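PDB 3L9V: putative thiol-disulfide isomerase or thioredoxin from Salmonella enterica subsp. enterica serovar Typhimurium, which probably catalyses thiol-disulfide exchange in substrate proteins, as a DsbA-like oxidoreductase built on the thioredoxin fold. Local coordinates for residues A[16-21]-A[147-152]; A[20-25]-A[54-59]; A[67-72]-A[125-130]. All coordinates share one frame; numbering follows the deposited sequence.

Contact 1 (A[16-21]-A[147-152]); sequences PAVVEF and PSVYVR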
loop_
_atom_site.group_PDB
_atom_site.type_symbol
_atom_site.label_atom_id
_atom_site.label_comp_id
_atom_site.label_asym_id
_atom_site.label_seq_id
_atom_site.Cartn_x
_atom_site.Cartn_y
_atom_site.Cartn_z
ATOM N N PRO A 16 1.972 -7.546 -10.616
ATOM C CA PRO A 16 2.328 -6.193 -11.028
ATOM C C PRO A 16 3.852 -6.019 -10.908
ATOM O O PRO A 16 4.466 -6.748 -10.139
ATOM C CB PRO A 16 1.594 -5.322 -10.001
ATOM C CG PRO A 16 0.448 -6.167 -9.519
ATOM C CD PRO A 16 0.965 -7.569 -9.536
ATOM N N ALA A 17 4.451 -5.085 -11.643
ATOM C CA ALA A 17 5.908 -4.914 -11.595
ATOM C C ALA A 17 6.392 -4.606 -10.193
ATOM O O ALA A 17 7.446 -5.100 -9.770
ATOM C CB ALA A 17 6.371 -3.829 -12.540
ATOM N N VAL A 18 5.651 -3.751 -9.494
ATOM C CA VAL A 18 5.914 -3.510 -8.078
ATOM C C VAL A 18 4.628 -3.647 -7.288
ATOM O O VAL A 18 3.570 -3.146 -7.689
ATOM C CB VAL A 18 6.541 -2.121 -7.803
ATOM C CG1 VAL A 18 6.836 -1.961 -6.317
ATOM C CG2 VAL A 18 7.818 -1.939 -8.591
ATOM N N VAL A 19 4.714 -4.353 -6.179
ATOM C CA VAL A 19 3.611 -4.477 -5.243
ATOM C C VAL A 19 4.123 -4.041 -3.874
ATOM O O VAL A 19 5.208 -4.450 -3.464
ATOM C CB VAL A 19 3.138 -5.927 -5.156
ATOM C CG1 VAL A 19 2.141 -6.118 -4.011
ATOM C CG2 VAL A 19 2.546 -6.382 -6.505
ATOM N N GLU A 20 3.352 -3.205 -3.186
ATOM C CA GLU A 20 3.665 -2.847 -1.800
ATOM C C GLU A 20 2.503 -3.148 -0.827
ATOM O O GLU A 20 1.403 -2.618 -0.965
ATOM C CB GLU A 20 4.086 -1.379 -1.713
ATOM C CG GLU A 20 4.340 -0.914 -0.298
ATOM C CD GLU A 20 4.694 0.561 -0.189
ATOM O OE1 GLU A 20 5.054 1.203 -1.203
ATOM O OE2 GLU A 20 4.607 1.084 0.935
ATOM N N PHE A 21 2.732 -4.041 0.120
ATOM C CA PHE A 21 1.774 -4.251 1.196
ATOM C C PHE A 21 2.084 -3.229 2.280
ATOM O O PHE A 21 3.260 -3.055 2.668
ATOM C CB PHE A 21 1.863 -5.670 1.748
ATOM C CG PHE A 21 1.357 -6.732 0.789
ATOM C CD1 PHE A 21 2.146 -7.163 -0.272
ATOM C CD2 PHE A 21 0.093 -7.289 0.947
ATOM C CE1 PHE A 21 1.696 -8.152 -1.152
ATOM C CE2 PHE A 21 -0.382 -8.265 0.055
ATOM C CZ PHE A 21 0.425 -8.701 -0.991
ATOM N N PRO A 147 6.161 -1.789 5.742
ATOM C CA PRO A 147 5.798 -1.994 4.333
ATOM C C PRO A 147 6.554 -3.205 3.759
ATOM O O PRO A 147 7.679 -3.451 4.159
ATOM C CB PRO A 147 6.364 -0.745 3.679
ATOM C CG PRO A 147 7.542 -0.413 4.546
ATOM C CD PRO A 147 7.023 -0.617 5.913
ATOM N N SER A 148 5.948 -3.956 2.855
ATOM C CA SER A 148 6.663 -5.043 2.198
ATOM C C SER A 148 6.544 -4.815 0.719
ATOM O O SER A 148 5.436 -4.894 0.167
ATOM C CB SER A 148 6.063 -6.409 2.549
ATOM O OG SER A 148 6.471 -6.856 3.821
ATOM N N VAL A 149 7.673 -4.485 0.098
ATOM C CA VAL A 149 7.747 -4.187 -1.323
ATOM C C VAL A 149 8.260 -5.411 -2.093
ATOM O O VAL A 149 9.273 -5.995 -1.723
ATOM C CB VAL A 149 8.711 -3.053 -1.575
ATOM C CG1 VAL A 149 8.853 -2.798 -3.083
ATOM C CG2 VAL A 149 8.246 -1.781 -0.820
ATOM N N TYR A 150 7.539 -5.806 -3.134
ATOM C CA TYR A 150 7.916 -6.965 -3.965
ATOM C C TYR A 150 8.053 -6.538 -5.414
ATOM O O TYR A 150 7.216 -5.794 -5.925
ATOM C CB TYR A 150 6.866 -8.061 -3.883
ATOM C CG TYR A 150 6.674 -8.582 -2.498
ATOM C CD1 TYR A 150 5.767 -7.973 -1.630
ATOM C CD2 TYR A 150 7.432 -9.650 -2.028
ATOM C CE1 TYR A 150 5.598 -8.434 -0.350
ATOM C CE2 TYR A 150 7.280 -10.107 -0.744
ATOM C CZ TYR A 150 6.363 -9.495 0.094
ATOM O OH TYR A 150 6.197 -9.951 1.383
ATOM N N VAL A 151 9.115 -6.999 -6.063
ATOM C CA VAL A 151 9.386 -6.633 -7.440
ATOM C C VAL A 151 9.137 -7.852 -8.348
ATOM O O VAL A 151 9.555 -8.966 -8.024
ATOM C CB VAL A 151 10.795 -6.077 -7.593
ATOM C CG1 VAL A 151 11.034 -5.586 -9.018
ATOM C CG2 VAL A 151 11.033 -4.936 -6.578
ATOM N N ARG A 152 8.399 -7.630 -9.439
ATOM C CA ARG A 152 8.027 -8.672 -10.417
ATOM C C ARG A 152 7.569 -9.999 -9.838
ATOM O O ARG A 152 7.781 -11.066 -10.421
ATOM C CB ARG A 152 9.160 -8.889 -11.421
ATOM C CG ARG A 152 9.387 -7.660 -12.307
ATOM C CD ARG A 152 10.826 -7.517 -12.793
ATOM N NE ARG A 152 11.197 -8.494 -13.813
ATOM C CZ ARG A 152 12.423 -8.621 -14.319
ATOM N NH1 ARG A 152 12.667 -9.546 -15.240
ATOM N NH2 ARG A 152 13.409 -7.828 -13.904
HETATM O O HOH W 1 5.522 -7.869 -7.711
#

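Contact 2 (A[20-25]-A[54-59]); sequences EFFSFY and KYHVSL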
loop_
_atom_site.group_PDB
_atom_site.type_symbol
_atom_site.label_atom_id
_atom_site.label_comp_id
_atom_site.label_asym_id
_atom_site.label_seq_id
_atom_site.Cartn_x
_atom_site.Cartn_y
_atom_site.Cartn_z
ATOM N N GLU A 20 3.352 -3.205 -3.186
ATOM C CA GLU A 20 3.665 -2.847 -1.800
ATOM C C GLU A 20 2.503 -3.148 -0.827
ATOM O O GLU A 20 1.403 -2.618 -0.965
ATOM C CB GLU A 20 4.086 -1.379 -1.713
ATOM C CG GLU A 20 4.340 -0.914 -0.298
ATOM C CD GLU A 20 4.694 0.561 -0.189
ATOM O OE1 GLU A 20 5.054 1.203 -1.203
ATOM O OE2 GLU A 20 4.607 1.084 0.935
ATOM N N PHE A 21 2.732 -4.041 0.120
ATOM C CA PHE A 21 1.774 -4.251 1.196
ATOM C C PHE A 21 2.084 -3.229 2.280
ATOM O O PHE A 21 3.260 -3.055 2.668
ATOM C CB PHE A 21 1.863 -5.670 1.748
ATOM C CG PHE A 21 1.357 -6.732 0.789
ATOM C CD1 PHE A 21 2.146 -7.163 -0.272
ATOM C CD2 PHE A 21 0.093 -7.289 0.947
ATOM C CE1 PHE A 21 1.696 -8.152 -1.152
ATOM C CE2 PHE A 21 -0.382 -8.265 0.055
ATOM C CZ PHE A 21 0.425 -8.701 -0.991
ATOM N N PHE A 22 1.037 -2.549 2.754
ATOM C CA PHE A 22 1.202 -1.434 3.690
ATOM C C PHE A 22 0.024 -1.410 4.650
ATOM O O PHE A 22 -0.965 -2.111 4.443
ATOM C CB PHE A 22 1.290 -0.080 2.943
ATOM C CG PHE A 22 -0.087 0.476 2.480
ATOM C CD1 PHE A 22 -0.790 -0.123 1.436
ATOM C CD2 PHE A 22 -0.663 1.567 3.113
ATOM C CE1 PHE A 22 -2.045 0.370 1.025
ATOM C CE2 PHE A 22 -1.906 2.073 2.726
ATOM C CZ PHE A 22 -2.599 1.472 1.664
ATOM N N SER A 23 0.133 -0.588 5.689
ATOM C CA SER A 23 -0.973 -0.366 6.608
ATOM C C SER A 23 -1.057 1.107 6.990
ATOM O O SER A 23 -0.037 1.743 7.163
ATOM C CB SER A 23 -0.772 -1.175 7.884
ATOM O OG SER A 23 -1.700 -0.753 8.874
ATOM N N PHE A 24 -2.262 1.648 7.156
ATOM C CA PHE A 24 -2.377 3.032 7.636
ATOM C C PHE A 24 -1.872 3.248 9.083
ATOM O O PHE A 24 -1.729 4.385 9.546
ATOM C CB PHE A 24 -3.803 3.552 7.429
ATOM C CG PHE A 24 -4.132 3.789 5.986
ATOM C CD1 PHE A 24 -3.461 4.755 5.270
ATOM C CD2 PHE A 24 -5.079 3.019 5.341
ATOM C CE1 PHE A 24 -3.724 4.955 3.935
ATOM C CE2 PHE A 24 -5.359 3.227 4.016
ATOM C CZ PHE A 24 -4.677 4.192 3.307
ATOM N N TYR A 25 -1.577 2.150 9.770
ATOM C CA TYR A 25 -1.053 2.185 11.126
ATOM C C TYR A 25 0.484 2.085 11.188
ATOM O O TYR A 25 1.070 2.224 12.254
ATOM C CB TYR A 25 -1.610 1.022 11.938
ATOM C CG TYR A 25 -3.055 1.152 12.353
ATOM C CD1 TYR A 25 -3.422 1.976 13.414
ATOM C CD2 TYR A 25 -4.050 0.412 11.713
ATOM C CE1 TYR A 25 -4.745 2.080 13.807
ATOM C CE2 TYR A 25 -5.364 0.496 12.104
ATOM C CZ TYR A 25 -5.709 1.346 13.140
ATOM O OH TYR A 25 -7.016 1.426 13.527
ATOM N N LYS A 54 -0.657 -1.062 -4.565
ATOM C CA LYS A 54 -0.581 -1.170 -3.116
ATOM C C LYS A 54 -1.769 -1.899 -2.536
ATOM O O LYS A 54 -2.939 -1.671 -2.898
ATOM C CB LYS A 54 -0.440 0.223 -2.451
ATOM C CG LYS A 54 0.709 1.025 -2.988
ATOM C CD LYS A 54 0.931 2.290 -2.166
ATOM C CE LYS A 54 1.369 1.957 -0.758
ATOM N NZ LYS A 54 1.773 3.149 0.052
ATOM N N TYR A 55 -1.459 -2.770 -1.602
ATOM C CA TYR A 55 -2.458 -3.539 -0.935
ATOM C C TYR A 55 -2.355 -3.295 0.546
ATOM O O TYR A 55 -1.263 -3.334 1.104
ATOM C CB TYR A 55 -2.230 -5.026 -1.180
ATOM C CG TYR A 55 -2.261 -5.439 -2.636
ATOM C CD1 TYR A 55 -3.348 -5.130 -3.447
ATOM C CD2 TYR A 55 -1.228 -6.197 -3.179
ATOM C CE1 TYR A 55 -3.393 -5.545 -4.777
ATOM C CE2 TYR A 55 -1.261 -6.620 -4.505
ATOM C CZ TYR A 55 -2.345 -6.292 -5.293
ATOM O OH TYR A 55 -2.366 -6.697 -6.597
ATOM N N HIS A 56 -3.510 -3.118 1.177
ATOM C CA HIS A 56 -3.600 -2.889 2.615
ATOM C C HIS A 56 -3.662 -4.191 3.408
ATOM O O HIS A 56 -4.246 -5.184 2.956
ATOM C CB HIS A 56 -4.813 -2.005 2.948
ATOM C CG HIS A 56 -4.708 -1.355 4.283
ATOM N ND1 HIS A 56 -5.303 -1.867 5.426
ATOM C CD2 HIS A 56 -4.032 -0.251 4.693
ATOM C CE1 HIS A 56 -4.999 -1.112 6.456
ATOM N NE2 HIS A 56 -4.239 -0.114 6.043
ATOM N N VAL A 57 -3.045 -4.195 4.585
ATOM C CA VAL A 57 -3.011 -5.387 5.414
ATOM C C VAL A 57 -3.852 -5.147 6.659
ATOM O O VAL A 57 -3.863 -4.050 7.219
ATOM C CB VAL A 57 -1.567 -5.826 5.801
ATOM C CG1 VAL A 57 -0.630 -5.777 4.575
ATOM C CG2 VAL A 57 -1.028 -4.996 6.925
ATOM N N SER A 58 -4.556 -6.190 7.078
ATOM C CA SER A 58 -5.612 -6.086 8.070
ATOM C C SER A 58 -5.106 -6.386 9.455
ATOM O O SER A 58 -5.736 -5.995 10.431
ATOM C CB SER A 58 -6.741 -7.062 7.724
ATOM O OG SER A 58 -7.244 -6.742 6.447
ATOM N N LEU A 59 -3.967 -7.073 9.540
ATOM C CA LEU A 59 -3.549 -7.616 10.824
ATOM C C LEU A 59 -3.229 -6.548 11.863
ATOM O O LEU A 59 -3.329 -6.792 13.062
ATOM C CB LEU A 59 -2.409 -8.647 10.688
ATOM C CG LEU A 59 -0.949 -8.336 10.347
ATOM C CD1 LEU A 59 -0.302 -7.308 11.273
ATOM C CD2 LEU A 59 -0.161 -9.641 10.392
HETATM O O HOH W 2 3.387 2.942 2.361
HETATM O O HOH W 3 -3.799 -2.350 9.253
#

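Contact 3 (A[67-72]-A[125-130]); sequences LTRAWA and PAVNDM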
loop_
_atom_site.group_PDB
_atom_site.type_symbol
_atom_site.label_atom_id
_atom_site.label_comp_id
_atom_site.label_asym_id
_atom_site.label_seq_id
_atom_site.Cartn_x
_atom_site.Cartn_y
_atom_site.Cartn_z
ATOM N N LEU A 67 -10.155 -0.643 7.393
ATOM C CA LEU A 67 -9.289 0.060 6.460
ATOM C C LEU A 67 -9.053 -0.778 5.183
ATOM O O LEU A 67 -9.162 -0.263 4.090
ATOM C CB LEU A 67 -7.977 0.442 7.154
ATOM C CG LEU A 67 -8.243 1.551 8.214
ATOM C CD1 LEU A 67 -7.057 1.709 9.117
ATOM C CD2 LEU A 67 -8.557 2.882 7.525
ATOM N N THR A 68 -8.741 -2.064 5.334
ATOM C CA THR A 68 -8.555 -2.933 4.167
ATOM C C THR A 68 -9.775 -2.912 3.226
ATOM O O THR A 68 -9.627 -2.876 2.021
ATOM C CB THR A 68 -8.225 -4.396 4.584
ATOM O OG1 THR A 68 -6.947 -4.434 5.237
ATOM C CG2 THR A 68 -8.206 -5.390 3.343
ATOM N N ARG A 69 -10.969 -2.931 3.793
ATOM C CA ARG A 69 -12.203 -2.893 3.003
ATOM C C ARG A 69 -12.365 -1.514 2.406
ATOM O O ARG A 69 -12.764 -1.388 1.263
ATOM C CB ARG A 69 -13.420 -3.276 3.863
ATOM C CG ARG A 69 -14.799 -3.272 3.120
ATOM C CD ARG A 69 -15.869 -4.003 3.949
ATOM N NE ARG A 69 -15.692 -5.445 3.901
ATOM C CZ ARG A 69 -16.153 -6.223 2.922
ATOM N NH1 ARG A 69 -16.851 -5.692 1.926
ATOM N NH2 ARG A 69 -15.923 -7.530 2.942
ATOM N N ALA A 70 -12.025 -0.476 3.171
ATOM C CA ALA A 70 -12.098 0.886 2.667
ATOM C C ALA A 70 -11.139 1.053 1.491
ATOM O O ALA A 70 -11.492 1.657 0.470
ATOM C CB ALA A 70 -11.778 1.889 3.777
ATOM N N TRP A 71 -9.936 0.482 1.628
ATOM C CA TRP A 71 -8.965 0.495 0.538
ATOM C C TRP A 71 -9.445 -0.311 -0.685
ATOM O O TRP A 71 -9.224 0.071 -1.821
ATOM C CB TRP A 71 -7.632 -0.082 1.036
ATOM C CG TRP A 71 -6.528 0.096 0.059
ATOM C CD1 TRP A 71 -5.928 -0.888 -0.695
ATOM C CD2 TRP A 71 -5.866 1.328 -0.282
ATOM N NE1 TRP A 71 -4.952 -0.329 -1.498
ATOM C CE2 TRP A 71 -4.882 1.019 -1.253
ATOM C CE3 TRP A 71 -6.024 2.663 0.125
ATOM C CZ2 TRP A 71 -4.039 1.994 -1.805
ATOM C CZ3 TRP A 71 -5.204 3.629 -0.426
ATOM C CH2 TRP A 71 -4.213 3.292 -1.383
ATOM N N ALA A 72 -10.043 -1.459 -0.426
ATOM C CA ALA A 72 -10.652 -2.248 -1.495
ATOM C C ALA A 72 -11.639 -1.352 -2.267
ATOM O O ALA A 72 -11.713 -1.392 -3.490
ATOM C CB ALA A 72 -11.357 -3.471 -0.887
ATOM N N PRO A 125 -20.383 -6.709 -4.028
ATOM C CA PRO A 125 -19.597 -7.859 -4.491
ATOM C C PRO A 125 -18.200 -7.463 -4.975
ATOM O O PRO A 125 -17.226 -8.143 -4.644
ATOM C CB PRO A 125 -20.432 -8.413 -5.646
ATOM C CG PRO A 125 -21.843 -8.080 -5.264
ATOM C CD PRO A 125 -21.776 -6.752 -4.517
ATOM N N ALA A 126 -18.103 -6.387 -5.748
ATOM C CA ALA A 126 -16.812 -5.954 -6.274
ATOM C C ALA A 126 -15.808 -5.588 -5.163
ATOM O O ALA A 126 -14.610 -5.838 -5.292
ATOM C CB ALA A 126 -16.986 -4.802 -7.239
ATOM N N VAL A 127 -16.302 -4.997 -4.078
ATOM C CA VAL A 127 -15.448 -4.671 -2.941
ATOM C C VAL A 127 -15.146 -5.934 -2.168
ATOM O O VAL A 127 -14.023 -6.124 -1.702
ATOM C CB VAL A 127 -16.084 -3.612 -2.019
ATOM C CG1 VAL A 127 -15.188 -3.325 -0.810
ATOM C CG2 VAL A 127 -16.273 -2.380 -2.783
ATOM N N ASN A 128 -16.148 -6.802 -2.036
ATOM C CA ASN A 128 -15.941 -8.096 -1.410
ATOM C C ASN A 128 -14.803 -8.832 -2.108
ATOM O O ASN A 128 -13.941 -9.412 -1.437
ATOM C CB ASN A 128 -17.201 -8.966 -1.457
ATOM C CG ASN A 128 -18.284 -8.493 -0.508
ATOM O OD1 ASN A 128 -18.024 -7.743 0.430
ATOM N ND2 ASN A 128 -19.510 -8.944 -0.748
ATOM N N ASP A 129 -14.809 -8.796 -3.444
ATOM C CA ASP A 129 -13.790 -9.466 -4.248
ATOM C C ASP A 129 -12.424 -8.858 -3.958
ATOM O O ASP A 129 -11.443 -9.564 -3.890
ATOM C CB ASP A 129 -14.052 -9.293 -5.743
ATOM C CG ASP A 129 -15.196 -10.156 -6.256
ATOM O OD1 ASP A 129 -15.787 -10.914 -5.469
ATOM O OD2 ASP A 129 -15.497 -10.063 -7.462
HETATM N N MSE A 130 -12.372 -7.536 -3.810
HETATM C CA MSE A 130 -11.101 -6.838 -3.677
HETATM C C MSE A 130 -10.494 -7.037 -2.278
HETATM O O MSE A 130 -9.273 -7.029 -2.104
HETATM C CB MSE A 130 -11.256 -5.361 -4.018
HETATM C CG MSE A 130 -9.981 -4.705 -4.515
HETATM SE SE MSE A 130 -9.366 -5.464 -6.215
HETATM C CE MSE A 130 -8.026 -4.134 -6.638
#

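Contact 1 (A[16-21]-A[147-152])
Val-19 and Tyr-150 face each other as a hydrogen-bonded antiparallel pair, with Tyr-150 N donating to Val-19 O at 2.7 Å and Val-19 N returning the bond to Tyr-150 O. Two residues on, Phe-21 and Ser-148 repeat the exchange. At the other end Arg-152 N closes on Ala-17 O at 2.7 Å, reaching it from above the carbonyl plane. On the face that holds Phe-21 and Tyr-150 the rings converge. Both CG atoms lie anti to their own carbonyl carbons (chi1 -70° and -61°), which leans each ring back along its strand, and because the strands are antiparallel the two lean toward each other. Phe-21 CD1 comes to 3.7 Å from Tyr-150 CE1, with the ring planes perpendicular. These are central strands of the thioredoxin-fold sheet: 18-22 lies between 148-151 and 52-56, and Pro-147, just ahead of its strand, follows a cis peptide bond, as the cis-proline of this fold does. Its ring touches Cys-26 and Cys-29, which probably form the CxxC site. On the opposite face Val-18 CG1 meets Val-149 CG1 at 3.9 Å, and Glu-20 CG rests 4.0 Å from Val-149 CG2. The extended Glu-20 chain runs beside the proline, its OE2 3.7 Å from Pro-147 CB. Further out, Ser-148 OG bonds back to Gly-145 O, while Tyr-141 meets both aromatic rings and His-156 stacks on Tyr-150. A water donates to Pro-16 O at 2.9 Å and, weakly, to Tyr-150 O.

Contact 2 (A[20-25]-A[54-59])
Phe-22 holds its CG between its own backbone N and carbonyl carbon (chi1 79°), and His-56 holds its CG anti to the backbone N (chi1 -160°); together these turns bring the end of each side chain toward the other strand. The imidazole presents its edge to the Phe-22 face in a T-shaped pair, planes at 85°, with His-56 CD2 3.7 Å from Phe-22 CE2. The opposite face of Phe-22 carries Lys-54: CE lies over the ring, and NZ is 4.3 Å from its centroid, a cation-pi contact. His-56 NE2 accepts the backbone N-H of Phe-24 at 2.9 Å, slightly out of the imidazole plane, while ND1 bonds to Thr-68 OG1, so bonds to both nitrogens fix the ring's rotation. The strands run parallel, Glu-20 beside Lys-54 and Phe-22 beside His-56, joined by a beta-alpha-beta crossover through helices 27-35 and 38-43. This is the core unit of the thioredoxin fold, and the probable CxxC motif sits at the start of helix 27-35; Phe-22 touches Cys-29. The extended Glu-20 and the Lys-54 chain, bent at chi3, lie side by side, but their OE2–NZ ion pair is long at 3.6 Å. A water fills in, donating to Glu-20 OE2 at 2.6 Å and accepting from Lys-54 NZ at 2.8 Å, and the ammonium has further salt bridges to Glu-84 and Asp-39. On the other face of the sheet, Tyr-55 CD2 covers one Phe-21 face, 3.7 Å from Phe-21 CZ. Past the strand ends, Ser-23 OG takes the Tyr-25 N-H in an ST turn, and a second water links that hydroxyl to Val-57 O.

Contact 3 (A[67-72]-A[125-130])
Asn-128 OD1 is gripped by both terminal nitrogens of Arg-69: NH1 donates at 2.8 Å, nearly in line with the amide C=O, and NH2 adds a weak bond at 3.3 Å. The pair joins two helices of the DsbA-type alpha-helical insertion in the thioredoxin fold, helix 64-77, which follows strand 52-56, and helix 125-140, which leads the chain back toward strand 148-151. The two short segments cross at 120°, with their axes 8.7 Å apart. Arg-69 starts out extended and then bends at chi3 (-75°), which swings its guanidinium round to the Asn-128 amide. That amide oxygen meets the edge of the guanidinium while the amide plane stands 74° from it. NH1 also bonds to Ile-122 O, so the guanidinium bonds to the segment just ahead of helix 125-140 as well as to its first turn. Next to this polar link lies an apolar seam. Val-127 points at the other helix, and its CG1 branch does the touching: it sits 3.8 Å from Ala-72 CB and also lies against Arg-69 CG. Ala-72 likewise points across, its methyl small enough to let the backbones come to 5.1 Å between Ala-72 CA and Met-130 CA. Val-131 and Gln-134, further along helix 125-140, also touch Ala-72. Met-130, a selenomethionine, makes its contact with the base of its side chain, while the bend at chi2 carries SE away. Its CB packs 3.7 Å from Ala-72 CB, and its CG lies beside Ala-72 O.

How the contacts relate
From the N terminus the chain first lays down edge strand 5-7, then strand 18-22, which serves both contact 1 and contact 2; they share Glu-20 and Phe-21. Contact 2 closes the short loop, bringing in strand 52-56 after helices 27-35 and 38-43. The chain then leaves for the helical region, where contact 3 closes a loop of its own between 67-72 and 125-130, in series with contact 2. Contact 1 closes last, when 147-152 returns to the other side of strand 18-22; contact 3 falls wholly within its loop, while contact 2 starts from the same stretch. Contacts 2 and 3 touch directly, through Ser-58 with Thr-68 and Lys-54 with Trp-71, tying sheet to helices; contacts 1 and 3 do not touch.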